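Side-chain contacts in hypothetical protein VC1899 (Vibrio cholerae, PDB 1XMX), which is of unknown function but carries a Card1-like endonuclease domain of the PDDEXK clan and may bind nucleic acid: residues 173-178 / 255-260; 259-264 / 369-374; 267-272 / 374-379; 303-308 / 380-385; 350-355 / 360-365. One frame throughout, in Å; residues are numbered along the deposited sequence.

Contact 1 of 5, residues 173-178 / 255-260; sequences LGERWA and ETLVHS
L257 lays its two methyls over one turn of the helix that contains residues 173-178, overlapping G174, E175 and A178. Its CG is anti to the backbone N (chi1 171°), which directs the fork at the other helix. The branch CD2 lies 3.5 Å from A178 CB, a tight carbon pair, and 3.7 Å from G174 O. That carbonyl is already bound to the amide of A178, so the methyl meets an oxygen occupied by the helix itself. The other branch, CD1, lies 3.8 Å from E175 N and skirts the foot of the E175 side chain, whose carboxylate leads off from the contact. With no side chain on G174, its CA comes within 5.6 Å of L257 CA, and the local axes approach to 9.4 Å at an angle of 110°. No hydrogen bond joins the segments. Behind this apolar joint, W177 turns to the same long helix 243-266 farther back, meeting W253 edge-to-face. The arrangement is a steep helix-helix crossing seated on a glycine, and it joins helix 164-179 to the long helix 243-266 of the endonuclease domain.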
# COMPACT_ATOMS: atom_id res chain seq x y z
N LEU A 173 -20.31 8.45 -13.19
CA LEU A 173 -20.92 9.35 -12.24
C LEU A 173 -19.83 10.05 -11.41
O LEU A 173 -19.87 11.26 -11.19
CB LEU A 173 -21.87 8.58 -11.31
CG LEU A 173 -23.38 8.70 -11.48
CD1 LEU A 173 -24.02 8.01 -10.32
CD2 LEU A 173 -23.84 10.16 -11.53
N GLY A 174 -18.86 9.26 -10.95
CA GLY A 174 -17.75 9.79 -10.16
C GLY A 174 -16.94 10.82 -10.90
O GLY A 174 -16.58 11.83 -10.32
N GLU A 175 -16.62 10.55 -12.16
CA GLU A 175 -15.93 11.52 -13.05
C GLU A 175 -16.67 12.89 -13.06
O GLU A 175 -16.05 13.96 -13.01
CB GLU A 175 -15.91 11.02 -14.51
CG GLU A 175 -14.92 9.92 -14.98
CD GLU A 175 -14.93 9.76 -16.57
OE1 GLU A 175 -16.03 9.65 -17.18
OE2 GLU A 175 -13.86 9.75 -17.24
N ARG A 176 -17.99 12.84 -13.19
CA ARG A 176 -18.77 14.06 -13.29
C ARG A 176 -18.67 14.82 -12.02
O ARG A 176 -18.56 16.03 -12.04
CB ARG A 176 -20.27 13.80 -13.49
CG ARG A 176 -20.69 12.89 -14.64
CD ARG A 176 -20.19 13.34 -15.94
NE ARG A 176 -20.59 14.69 -16.33
CZ ARG A 176 -19.71 15.68 -16.54
NH1 ARG A 176 -18.38 15.50 -16.34
NH2 ARG A 176 -20.16 16.88 -16.94
N TRP A 177 -18.82 14.11 -10.92
CA TRP A 177 -18.84 14.78 -9.63
C TRP A 177 -17.42 15.31 -9.33
O TRP A 177 -17.26 16.44 -8.90
CB TRP A 177 -19.35 13.86 -8.53
CG TRP A 177 -20.86 13.48 -8.71
CD1 TRP A 177 -21.75 14.00 -9.63
CD2 TRP A 177 -21.61 12.51 -7.93
NE1 TRP A 177 -23.00 13.41 -9.47
CE2 TRP A 177 -22.94 12.49 -8.44
CE3 TRP A 177 -21.28 11.65 -6.87
CZ2 TRP A 177 -23.94 11.66 -7.92
CZ3 TRP A 177 -22.29 10.79 -6.33
CH2 TRP A 177 -23.61 10.83 -6.86
N ALA A 178 -16.39 14.51 -9.65
CA ALA A 178 -15.01 14.91 -9.34
C ALA A 178 -14.63 16.14 -10.15
O ALA A 178 -13.91 17.01 -9.71
CB ALA A 178 -14.05 13.76 -9.66
N GLU A 255 -13.73 7.12 -3.50
CA GLU A 255 -12.73 6.03 -3.38
C GLU A 255 -12.95 5.02 -4.52
O GLU A 255 -12.02 4.40 -4.99
CB GLU A 255 -12.80 5.36 -2.02
CG GLU A 255 -14.22 4.82 -1.66
CD GLU A 255 -14.32 4.30 -0.24
OE1 GLU A 255 -13.47 4.63 0.62
OE2 GLU A 255 -15.26 3.57 0.07
N THR A 256 -14.20 4.78 -4.89
CA THR A 256 -14.53 3.96 -6.03
C THR A 256 -13.94 4.50 -7.34
O THR A 256 -13.42 3.72 -8.13
CB THR A 256 -16.07 3.89 -6.20
OG1 THR A 256 -16.63 3.31 -5.02
CG2 THR A 256 -16.43 2.99 -7.37
N LEU A 257 -14.08 5.81 -7.56
CA LEU A 257 -13.47 6.54 -8.69
C LEU A 257 -11.93 6.43 -8.66
O LEU A 257 -11.27 6.14 -9.67
CB LEU A 257 -13.89 8.02 -8.65
CG LEU A 257 -13.14 8.91 -9.66
CD1 LEU A 257 -13.51 8.64 -11.12
CD2 LEU A 257 -13.35 10.37 -9.26
N VAL A 258 -11.34 6.65 -7.48
CA VAL A 258 -9.90 6.55 -7.38
C VAL A 258 -9.44 5.11 -7.67
O VAL A 258 -8.48 4.89 -8.39
CB VAL A 258 -9.35 6.97 -6.02
CG1 VAL A 258 -7.82 6.62 -5.95
CG2 VAL A 258 -9.65 8.48 -5.77
N HIS A 259 -10.12 4.13 -7.11
CA HIS A 259 -9.77 2.76 -7.41
C HIS A 259 -9.89 2.45 -8.91
O HIS A 259 -9.02 1.82 -9.50
CB HIS A 259 -10.62 1.83 -6.58
CG HIS A 259 -10.37 0.39 -6.84
ND1 HIS A 259 -9.20 -0.25 -6.46
CD2 HIS A 259 -11.15 -0.55 -7.43
CE1 HIS A 259 -9.28 -1.53 -6.79
NE2 HIS A 259 -10.45 -1.74 -7.38
N SER A 260 -10.98 2.89 -9.51
CA SER A 260 -11.23 2.68 -10.92
C SER A 260 -10.18 3.37 -11.81
O SER A 260 -9.86 2.86 -12.87
CB SER A 260 -12.62 3.18 -11.26
OG SER A 260 -13.60 2.26 -10.79

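Contact 2 of 5, residues 259-264 / 369-374; sequences HSTVKQ and KDLKTH
K372 carries its side chain across T261 and then past Q264, where helices 243-266 and 371-380 lie together on one face of the sheet of the PDDEXK-clan endonuclease domain. At the start of the chain, K372 CB is 3.6 Å from T261 CG2, and K372 CG is 4.0 Å from the same methyl. K372 CD then comes to 3.7 Å from Q264 OE1, and CE follows at 3.9 Å, the lysine crossing the glutamine at about a right angle. Bends at chi3 (125°) and chi4 (85°) curl the end of the lysine, and NZ makes no hydrogen bond to Q264 OE1. The amide oxygen therefore rests on the aliphatic part of the lysine, and the lysine's charge, 4.2 Å from Q264 OE1 at K372 NZ, may still attract it weakly.

T261 is the inner partner. With OG1 beside the backbone N (chi1 -57°), CG2 is the branch left facing the other helix, and it lies 3.6 Å from K372 CA. The hydroxyl serves its own helix by bonding to L257 O. L371 fills the deeper side and also packs on L257 and V258 of the long helix. Between the two segments its one close approach is made by the methyl CD2, which stops 4.0 Å from T261 OG1.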
# COMPACT_ATOMS: atom_id res chain seq x y z
N HIS A 259 -10.12 4.13 -7.11
CA HIS A 259 -9.77 2.76 -7.41
C HIS A 259 -9.89 2.45 -8.91
O HIS A 259 -9.02 1.82 -9.50
CB HIS A 259 -10.62 1.83 -6.58
CG HIS A 259 -10.37 0.39 -6.84
ND1 HIS A 259 -9.20 -0.25 -6.46
CD2 HIS A 259 -11.15 -0.55 -7.43
CE1 HIS A 259 -9.28 -1.53 -6.79
NE2 HIS A 259 -10.45 -1.74 -7.38
N SER A 260 -10.98 2.89 -9.51
CA SER A 260 -11.23 2.68 -10.92
C SER A 260 -10.18 3.37 -11.81
O SER A 260 -9.86 2.86 -12.87
CB SER A 260 -12.62 3.18 -11.26
OG SER A 260 -13.60 2.26 -10.79
N THR A 261 -9.74 4.55 -11.41
CA THR A 261 -8.68 5.30 -12.10
C THR A 261 -7.29 4.64 -11.99
O THR A 261 -6.54 4.58 -12.97
CB THR A 261 -8.65 6.73 -11.54
OG1 THR A 261 -9.95 7.28 -11.74
CG2 THR A 261 -7.60 7.61 -12.21
N VAL A 262 -6.95 4.13 -10.81
CA VAL A 262 -5.74 3.40 -10.62
C VAL A 262 -5.72 2.20 -11.54
O VAL A 262 -4.67 1.89 -12.14
CB VAL A 262 -5.56 2.93 -9.14
CG1 VAL A 262 -4.33 1.95 -9.05
CG2 VAL A 262 -5.34 4.11 -8.20
N LYS A 263 -6.85 1.51 -11.64
CA LYS A 263 -6.98 0.34 -12.52
C LYS A 263 -6.75 0.69 -14.01
O LYS A 263 -6.09 -0.06 -14.72
CB LYS A 263 -8.33 -0.34 -12.32
CG LYS A 263 -8.57 -1.46 -13.29
CD LYS A 263 -9.99 -1.99 -13.19
CE LYS A 263 -10.21 -3.14 -14.18
NZ LYS A 263 -11.59 -3.67 -14.02
N GLN A 264 -7.30 1.83 -14.45
CA GLN A 264 -6.95 2.42 -15.76
C GLN A 264 -5.48 2.75 -15.99
O GLN A 264 -4.94 2.46 -17.06
CB GLN A 264 -7.73 3.72 -16.00
CG GLN A 264 -9.07 3.43 -16.44
CD GLN A 264 -9.79 4.65 -16.95
OE1 GLN A 264 -9.18 5.61 -17.47
NE2 GLN A 264 -11.11 4.62 -16.82
N LYS A 369 -10.25 17.32 -11.26
CA LYS A 369 -10.54 17.21 -12.70
C LYS A 369 -9.33 16.64 -13.48
O LYS A 369 -9.47 16.20 -14.61
CB LYS A 369 -11.06 18.52 -13.30
CG LYS A 369 -10.20 19.72 -13.03
CD LYS A 369 -11.02 20.81 -12.24
CE LYS A 369 -12.02 21.58 -13.14
NZ LYS A 369 -13.39 21.70 -12.50
N ASP A 370 -8.15 16.61 -12.86
CA ASP A 370 -7.02 15.90 -13.45
C ASP A 370 -6.56 14.70 -12.60
O ASP A 370 -5.39 14.47 -12.42
CB ASP A 370 -5.93 16.89 -13.63
CG ASP A 370 -6.32 17.96 -14.62
OD1 ASP A 370 -6.56 17.62 -15.80
OD2 ASP A 370 -6.44 19.12 -14.21
N LEU A 371 -7.52 13.97 -12.05
CA LEU A 371 -7.22 12.95 -11.06
C LEU A 371 -6.25 11.96 -11.71
O LEU A 371 -5.27 11.57 -11.13
CB LEU A 371 -8.50 12.23 -10.61
CG LEU A 371 -8.43 11.05 -9.62
CD1 LEU A 371 -7.72 11.40 -8.27
CD2 LEU A 371 -9.78 10.45 -9.36
N LYS A 372 -6.53 11.58 -12.94
CA LYS A 372 -5.81 10.47 -13.52
C LYS A 372 -4.34 10.86 -13.78
O LYS A 372 -3.45 10.07 -13.54
CB LYS A 372 -6.53 9.96 -14.77
CG LYS A 372 -5.72 8.87 -15.50
CD LYS A 372 -6.65 8.06 -16.36
CE LYS A 372 -6.18 8.02 -17.80
NZ LYS A 372 -5.17 6.91 -17.91
N THR A 373 -4.11 12.08 -14.23
CA THR A 373 -2.77 12.61 -14.43
C THR A 373 -1.96 12.78 -13.13
O THR A 373 -0.78 12.40 -13.06
CB THR A 373 -2.85 13.93 -15.20
OG1 THR A 373 -3.28 13.61 -16.53
CG2 THR A 373 -1.54 14.62 -15.27
N HIS A 374 -2.59 13.34 -12.10
CA HIS A 374 -1.90 13.52 -10.81
C HIS A 374 -1.60 12.18 -10.17
O HIS A 374 -0.56 12.03 -9.57
CB HIS A 374 -2.71 14.40 -9.87
CG HIS A 374 -2.92 15.79 -10.37
ND1 HIS A 374 -1.89 16.66 -10.58
CD2 HIS A 374 -4.06 16.47 -10.67
CE1 HIS A 374 -2.37 17.83 -11.00
NE2 HIS A 374 -3.68 17.73 -11.05

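Contact 3 of 5, residues 267-272 / 374-379; sequences DDMPTI and HLTQWF
F379, M269 and I272 carry this contact, in which the type I beta turn from M269 to I272, leading into strand 272-276 of the endonuclease domain's sheet, is clasped against helix 371-380. M269 crosses F379 at about a right angle but grips its root, not its ring. SD lies 3.7 Å from F379 CB, and the bend at chi3 (61°) folds the methyl back, so that CE also sits 3.7 Å from F379 O. T376, one turn earlier on the helix, offers CG2 to the same sulfur at 4.3 Å. I272 packs on the ring: its CG1 stands above one face, offset to the rim, while CD1 comes in obliquely, 3.6 Å from F379 CD2. The ring is placed for this by its first torsion, which sets CG beside the backbone N (chi1 -67°). V300 and T298 of the neighbouring strand also touch F379, making it a plug between helix, turn and sheet. T271 joins through a water instead of by direct contact. Its hydroxyl donates to the water, T271 OG1 lying 2.7 Å from the water oxygen, and the water in turn donates to F379 O at 2.7 Å.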
# COMPACT_ATOMS: atom_id res chain seq x y z
N ASP A 267 -3.21 -0.33 -16.56
CA ASP A 267 -3.20 -0.89 -17.92
C ASP A 267 -1.94 -0.44 -18.68
O ASP A 267 -1.46 -1.15 -19.51
CB ASP A 267 -4.45 -0.44 -18.70
CG ASP A 267 -5.75 -1.05 -18.15
OD1 ASP A 267 -5.69 -2.13 -17.53
OD2 ASP A 267 -6.84 -0.47 -18.35
N ASP A 268 -1.40 0.75 -18.40
CA ASP A 268 -0.21 1.18 -19.11
C ASP A 268 1.04 1.34 -18.26
O ASP A 268 2.06 1.77 -18.81
CB ASP A 268 -0.45 2.50 -19.80
CG ASP A 268 -1.48 2.40 -20.90
OD1 ASP A 268 -1.43 1.43 -21.70
OD2 ASP A 268 -2.36 3.28 -20.94
N MET A 269 0.96 1.05 -16.95
CA MET A 269 2.05 1.26 -16.00
C MET A 269 2.22 -0.04 -15.27
O MET A 269 1.64 -0.19 -14.19
CB MET A 269 1.67 2.28 -14.88
CG MET A 269 2.11 3.77 -15.06
SD MET A 269 2.30 4.82 -13.59
CE MET A 269 3.51 3.88 -12.87
N PRO A 270 2.96 -1.00 -15.84
CA PRO A 270 3.17 -2.30 -15.12
C PRO A 270 3.84 -2.21 -13.75
O PRO A 270 3.77 -3.18 -13.02
CB PRO A 270 4.04 -3.15 -16.08
CG PRO A 270 4.67 -2.14 -17.04
CD PRO A 270 3.62 -0.98 -17.15
N THR A 271 4.45 -1.09 -13.37
CA THR A 271 5.00 -0.96 -12.00
C THR A 271 3.89 -0.99 -10.94
O THR A 271 4.17 -1.19 -9.80
CB THR A 271 5.86 0.33 -11.81
OG1 THR A 271 5.10 1.49 -12.22
CG2 THR A 271 7.16 0.28 -12.63
N ILE A 272 2.63 -0.79 -11.31
CA ILE A 272 1.55 -0.88 -10.32
C ILE A 272 1.18 -2.34 -10.32
O ILE A 272 0.53 -2.82 -11.23
CB ILE A 272 0.33 -0.01 -10.72
CG1 ILE A 272 0.75 1.45 -10.95
CG2 ILE A 272 -0.78 -0.13 -9.66
CD1 ILE A 272 -0.31 2.31 -11.51
N HIS A 374 -2.59 13.34 -12.10
CA HIS A 374 -1.90 13.52 -10.81
C HIS A 374 -1.60 12.18 -10.17
O HIS A 374 -0.56 12.03 -9.57
CB HIS A 374 -2.71 14.40 -9.87
CG HIS A 374 -2.92 15.79 -10.37
ND1 HIS A 374 -1.89 16.66 -10.58
CD2 HIS A 374 -4.06 16.47 -10.67
CE1 HIS A 374 -2.37 17.83 -11.00
NE2 HIS A 374 -3.68 17.73 -11.05
N LEU A 375 -2.47 11.21 -10.32
CA LEU A 375 -2.20 9.89 -9.81
C LEU A 375 -1.05 9.22 -10.58
O LEU A 375 -0.21 8.54 -10.00
CB LEU A 375 -3.47 9.04 -9.87
CG LEU A 375 -4.58 9.18 -8.78
CD1 LEU A 375 -5.66 8.17 -8.96
CD2 LEU A 375 -3.95 9.00 -7.38
N THR A 376 -1.03 9.41 -11.90
CA THR A 376 0.04 8.90 -12.75
C THR A 376 1.35 9.51 -12.32
O THR A 376 2.31 8.82 -12.09
CB THR A 376 -0.24 9.20 -14.28
OG1 THR A 376 -1.52 8.69 -14.65
CG2 THR A 376 0.81 8.49 -15.18
N GLN A 377 1.39 10.81 -12.17
CA GLN A 377 2.59 11.45 -11.70
C GLN A 377 3.09 10.85 -10.39
O GLN A 377 4.29 10.58 -10.27
CB GLN A 377 2.37 12.94 -11.58
CG GLN A 377 2.07 13.55 -12.96
CD GLN A 377 1.66 15.02 -12.91
OE1 GLN A 377 1.19 15.53 -11.88
NE2 GLN A 377 1.77 15.68 -14.03
N TRP A 378 2.18 10.60 -9.44
CA TRP A 378 2.55 10.13 -8.09
C TRP A 378 3.16 8.76 -8.26
O TRP A 378 4.24 8.48 -7.68
CB TRP A 378 1.34 10.02 -7.17
CG TRP A 378 1.64 9.72 -5.72
CD1 TRP A 378 2.55 10.34 -4.91
CD2 TRP A 378 0.97 8.74 -4.92
NE1 TRP A 378 2.54 9.75 -3.64
CE2 TRP A 378 1.55 8.79 -3.62
CE3 TRP A 378 -0.05 7.82 -5.16
CZ2 TRP A 378 1.11 7.97 -2.60
CZ3 TRP A 378 -0.45 6.99 -4.15
CH2 TRP A 378 0.11 7.09 -2.87
N PHE A 379 2.53 7.94 -9.11
CA PHE A 379 3.00 6.57 -9.33
C PHE A 379 4.31 6.48 -10.13
O PHE A 379 5.07 5.51 -9.96
CB PHE A 379 1.97 5.73 -10.04
CG PHE A 379 0.72 5.46 -9.22
CD1 PHE A 379 0.80 5.18 -7.85
CD2 PHE A 379 -0.54 5.48 -9.83
CE1 PHE A 379 -0.35 4.87 -7.10
CE2 PHE A 379 -1.71 5.17 -9.07
CZ PHE A 379 -1.62 4.87 -7.71
O HOH W 1 6.44 3.62 -11.22

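Contact 4 of 5, residues 303-308 / 380-385; sequences KLHIIE and KAAGGN
A382 presses its CB against the imidazole of H305, 3.7 Å from both CE1 and NE2, and this is the close-packed half of the contact between strand 303-310 and the tail behind helix 371-380. The ring is held in place from within its own strand: H305 ND1 donates to K303 O at 2.9 Å, with an N-H...O angle of 157°. The oxygen lies in the ring plane, although the nitrogen stands 58° above the carbonyl plane. W378 adds an edge-to-face ring contact.

The other half is polar and looser. K303 reaches with its extended chain to A382, placing NZ 3.1 Å from A382 O, 39° out of that carbonyl's plane, with CE close beside it. A water makes a longer bridge, 3.2 Å from K303 NZ and 3.3 Å from A381 O. NZ also bonds to N121 O, from outside the two segments, and N301 ND2 bonds to A382 O. Just beyond, G383 leaves the helix with positive phi, closing the type I turn that begins at K380.

The chemistry implies that the lysine ammonium sits by the carbonyls of A382 and, through water, A381, just past the C-terminal end of helix 371-380, where the helix dipole may favour it. For H305, ND1 donates and NE2 meets R338 NH2, consistent with NE2 as an acceptor.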
# COMPACT_ATOMS: atom_id res chain seq x y z
N LYS A 303 6.97 -0.76 -3.57
CA LYS A 303 6.70 0.16 -2.44
C LYS A 303 5.16 0.28 -2.18
O LYS A 303 4.36 0.54 -3.12
CB LYS A 303 7.23 1.53 -2.76
CG LYS A 303 8.63 1.54 -3.20
CD LYS A 303 9.09 2.92 -3.65
CE LYS A 303 10.44 2.76 -4.29
NZ LYS A 303 10.95 4.05 -4.69
N LEU A 304 4.74 0.14 -0.91
CA LEU A 304 3.29 0.25 -0.55
C LEU A 304 2.86 1.69 -0.72
O LEU A 304 3.53 2.59 -0.21
CB LEU A 304 3.04 -0.18 0.89
CG LEU A 304 1.58 -0.20 1.34
CD1 LEU A 304 0.78 -1.38 0.67
CD2 LEU A 304 1.48 -0.23 2.85
N HIS A 305 1.79 1.91 -1.49
CA HIS A 305 1.19 3.24 -1.69
C HIS A 305 -0.25 3.22 -1.17
O HIS A 305 -1.08 2.43 -1.67
CB HIS A 305 1.11 3.60 -3.16
CG HIS A 305 2.40 4.08 -3.73
ND1 HIS A 305 3.54 3.29 -3.74
CD2 HIS A 305 2.75 5.26 -4.27
CE1 HIS A 305 4.53 3.97 -4.29
NE2 HIS A 305 4.08 5.17 -4.63
N ILE A 306 -0.51 4.05 -0.17
CA ILE A 306 -1.86 4.18 0.40
C ILE A 306 -2.53 5.52 0.07
O ILE A 306 -1.96 6.62 0.24
CB ILE A 306 -1.83 4.09 1.95
CG1 ILE A 306 -1.20 2.80 2.41
CG2 ILE A 306 -3.31 4.13 2.55
CD1 ILE A 306 -0.81 2.94 3.91
N ILE A 307 -3.79 5.43 -0.31
CA ILE A 307 -4.55 6.63 -0.62
C ILE A 307 -5.76 6.68 0.31
O ILE A 307 -6.58 5.72 0.34
CB ILE A 307 -5.00 6.62 -2.09
CG1 ILE A 307 -3.80 6.46 -3.01
CG2 ILE A 307 -5.79 7.94 -2.42
CD1 ILE A 307 -4.16 6.15 -4.46
N GLU A 308 -5.84 7.76 1.09
CA GLU A 308 -7.02 8.04 1.88
C GLU A 308 -7.87 8.99 1.04
O GLU A 308 -7.35 9.99 0.52
CB GLU A 308 -6.67 8.79 3.16
CG GLU A 308 -7.87 8.87 4.12
CD GLU A 308 -7.49 9.31 5.51
OE1 GLU A 308 -6.27 9.31 5.82
OE2 GLU A 308 -8.39 9.67 6.31
N LYS A 380 4.51 7.42 -11.06
CA LYS A 380 5.77 7.52 -11.80
C LYS A 380 6.91 7.81 -10.83
O LYS A 380 7.98 7.20 -10.95
CB LYS A 380 5.75 8.58 -12.91
CG LYS A 380 4.68 8.27 -13.99
CD LYS A 380 5.00 8.89 -15.34
CE LYS A 380 3.76 9.67 -15.86
NZ LYS A 380 3.82 10.05 -17.29
N ALA A 381 6.68 8.73 -9.90
CA ALA A 381 7.67 9.04 -8.88
C ALA A 381 8.11 7.85 -8.06
O ALA A 381 9.19 7.88 -7.49
CB ALA A 381 7.25 10.22 -8.01
N ALA A 382 7.35 6.75 -8.04
CA ALA A 382 7.83 5.53 -7.39
C ALA A 382 9.06 4.87 -8.08
O ALA A 382 9.70 3.97 -7.49
CB ALA A 382 6.67 4.47 -7.21
N GLY A 383 9.37 5.28 -9.32
CA GLY A 383 10.48 4.67 -10.10
C GLY A 383 10.14 3.29 -10.65
O GLY A 383 9.01 2.87 -10.60
N GLY A 384 11.12 2.57 -11.15
CA GLY A 384 10.89 1.17 -11.45
C GLY A 384 10.70 0.85 -12.91
O GLY A 384 10.61 -0.33 -13.29
N ASN A 385 10.69 1.91 -13.72
CA ASN A 385 10.44 1.83 -15.17
C ASN A 385 11.66 1.55 -16.06
O ASN A 385 12.82 1.77 -15.65
CB ASN A 385 9.81 3.12 -15.66
CG ASN A 385 8.97 2.90 -16.87
OD1 ASN A 385 8.79 3.80 -17.72
ND2 ASN A 385 8.43 1.66 -16.99
O HOH W 2 9.46 6.82 -4.42

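Contact 5 of 5, residues 350-355 / 360-365; sequences NDITRA and LALIGP
A355 and L360 meet through flat peptide groups, the backbone amide of L360 facing the carbonyl of A355. The L360 N-H points almost straight at A355 O (2.8 Å, 171°), and the nitrogen is tilted 28° from the carbonyl plane. This bond ties the last turn of helix 349-358 to the residue leading into strand 361-363, in the beta-alpha-beta crossover that leads from strand 338-343 through the helix to the parallel strand 361-363. A second flat group, the guanidinium of R354, lies on the flank. D351 OD1 is 3.7 Å from R354 NH2, a long salt bridge in which the oxygen lies well out of the guanidinium plane, so only the charges attract; the main partner of D351 is R348, which forms a salt bridge to OD2.

Between helix and strand the packing is aliphatic and centres on A355 CB. L362 brings the whole of its fork to it: A355 CB is 3.7 Å from L362 CG and 3.9 Å from L362 CD2. The fork can reach the helix because CG is set beside the backbone N (chi1 -69°). L360 adds the start of its side chain, its CB 4.2 Å from A355 CB, and its side chain also packs on L322 and L325 of helix 321-333. A361, between the two leucines, points away from the helix and meets W378 on the far side of the sheet. I352 closes the other end one turn earlier: L362 CD1 lies 4.0 Å from I352 CA and 4.2 Å from I352 CG1.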
# COMPACT_ATOMS: atom_id res chain seq x y z
N ASN A 350 -2.76 25.38 6.45
CA ASN A 350 -2.27 24.59 7.54
C ASN A 350 -2.01 23.17 7.16
O ASN A 350 -0.96 22.60 7.51
CB ASN A 350 -3.35 24.51 8.61
CG ASN A 350 -3.42 25.75 9.43
OD1 ASN A 350 -2.39 26.23 9.93
ND2 ASN A 350 -4.63 26.31 9.56
N ASP A 351 -3.02 22.58 6.53
CA ASP A 351 -2.99 21.17 6.26
C ASP A 351 -2.15 20.88 5.03
O ASP A 351 -1.56 19.80 4.90
CB ASP A 351 -4.40 20.61 6.16
CG ASP A 351 -5.10 20.61 7.52
OD1 ASP A 351 -4.51 20.12 8.53
OD2 ASP A 351 -6.23 21.13 7.58
N ILE A 352 -2.08 21.85 4.15
CA ILE A 352 -1.17 21.77 3.04
C ILE A 352 0.29 21.77 3.51
O ILE A 352 1.07 20.87 3.18
CB ILE A 352 -1.42 22.91 2.06
CG1 ILE A 352 -2.85 22.76 1.51
CG2 ILE A 352 -0.43 22.83 0.93
CD1 ILE A 352 -3.24 23.82 0.49
N THR A 353 0.64 22.78 4.27
CA THR A 353 1.95 22.88 4.88
C THR A 353 2.23 21.65 5.74
O THR A 353 3.32 21.13 5.75
CB THR A 353 2.03 24.17 5.67
OG1 THR A 353 1.91 25.28 4.75
CG2 THR A 353 3.39 24.23 6.45
N ARG A 354 1.24 21.13 6.42
CA ARG A 354 1.46 19.98 7.24
C ARG A 354 1.72 18.69 6.44
O ARG A 354 2.58 17.88 6.83
CB ARG A 354 0.28 19.76 8.12
CG ARG A 354 0.42 18.60 9.01
CD ARG A 354 0.03 19.04 10.42
NE ARG A 354 -1.33 18.68 10.73
CZ ARG A 354 -2.07 19.27 11.65
NH1 ARG A 354 -1.55 20.27 12.34
NH2 ARG A 354 -3.32 18.87 11.84
N ALA A 355 0.94 18.48 5.37
CA ALA A 355 1.15 17.37 4.44
C ALA A 355 2.57 17.42 3.84
O ALA A 355 3.25 16.39 3.74
CB ALA A 355 0.03 17.36 3.34
N LEU A 360 3.42 13.84 2.69
CA LEU A 360 2.16 13.19 2.22
C LEU A 360 1.78 13.93 0.96
O LEU A 360 1.88 15.16 0.89
CB LEU A 360 1.00 13.29 3.27
CG LEU A 360 1.26 12.47 4.55
CD1 LEU A 360 0.27 12.84 5.74
CD2 LEU A 360 1.14 11.03 4.23
N ALA A 361 1.35 13.20 -0.06
CA ALA A 361 0.92 13.87 -1.29
C ALA A 361 -0.54 14.30 -1.11
O ALA A 361 -1.29 13.70 -0.32
CB ALA A 361 1.07 12.86 -2.49
N LEU A 362 -0.98 15.31 -1.85
CA LEU A 362 -2.38 15.75 -1.79
C LEU A 362 -2.99 15.87 -3.18
O LEU A 362 -2.35 16.35 -4.12
CB LEU A 362 -2.50 17.14 -1.10
CG LEU A 362 -2.21 17.23 0.39
CD1 LEU A 362 -2.47 18.63 0.88
CD2 LEU A 362 -3.00 16.24 1.19
N ILE A 363 -4.26 15.48 -3.29
CA ILE A 363 -5.07 15.94 -4.43
C ILE A 363 -6.38 16.59 -3.90
O ILE A 363 -7.24 15.91 -3.32
CB ILE A 363 -5.38 14.81 -5.43
CG1 ILE A 363 -4.09 14.26 -6.09
CG2 ILE A 363 -6.29 15.32 -6.55
CD1 ILE A 363 -4.39 13.03 -7.04
N GLY A 364 -6.50 17.88 -4.09
CA GLY A 364 -7.73 18.55 -3.69
C GLY A 364 -8.69 18.80 -4.84
O GLY A 364 -8.47 18.34 -6.00
N PRO A 365 -9.78 19.52 -4.52
CA PRO A 365 -10.88 19.73 -5.47
C PRO A 365 -10.42 20.34 -6.78
O PRO A 365 -10.93 19.98 -7.83
CB PRO A 365 -11.83 20.69 -4.72
CG PRO A 365 -11.04 21.20 -3.54
CD PRO A 365 -10.05 20.14 -3.21

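Contacts 1, 2 and 3 form a continuous seam. Centres of contacts 1 and 2 are 8 Å apart, joined where L257 CD2 meets L371 CD2 at 3.6 Å; those of contacts 2 and 3 are 9 Å apart, joined by V262 CG2 against F379 CZ at 3.8 Å. Contact 4 carries the seam onto the sheet, 8 Å between centres from contact 3, with W378 CZ3 3.6 Å from I307 CG1. Contact 5 lies across the sheet, about 20 Å from the centre of contact 3, yet H374 CB touches I363 CD1 at 3.6 Å. Contacts 2 to 5 fall wholly within the endonuclease domain; contact 1 ties helix 164-179 to it.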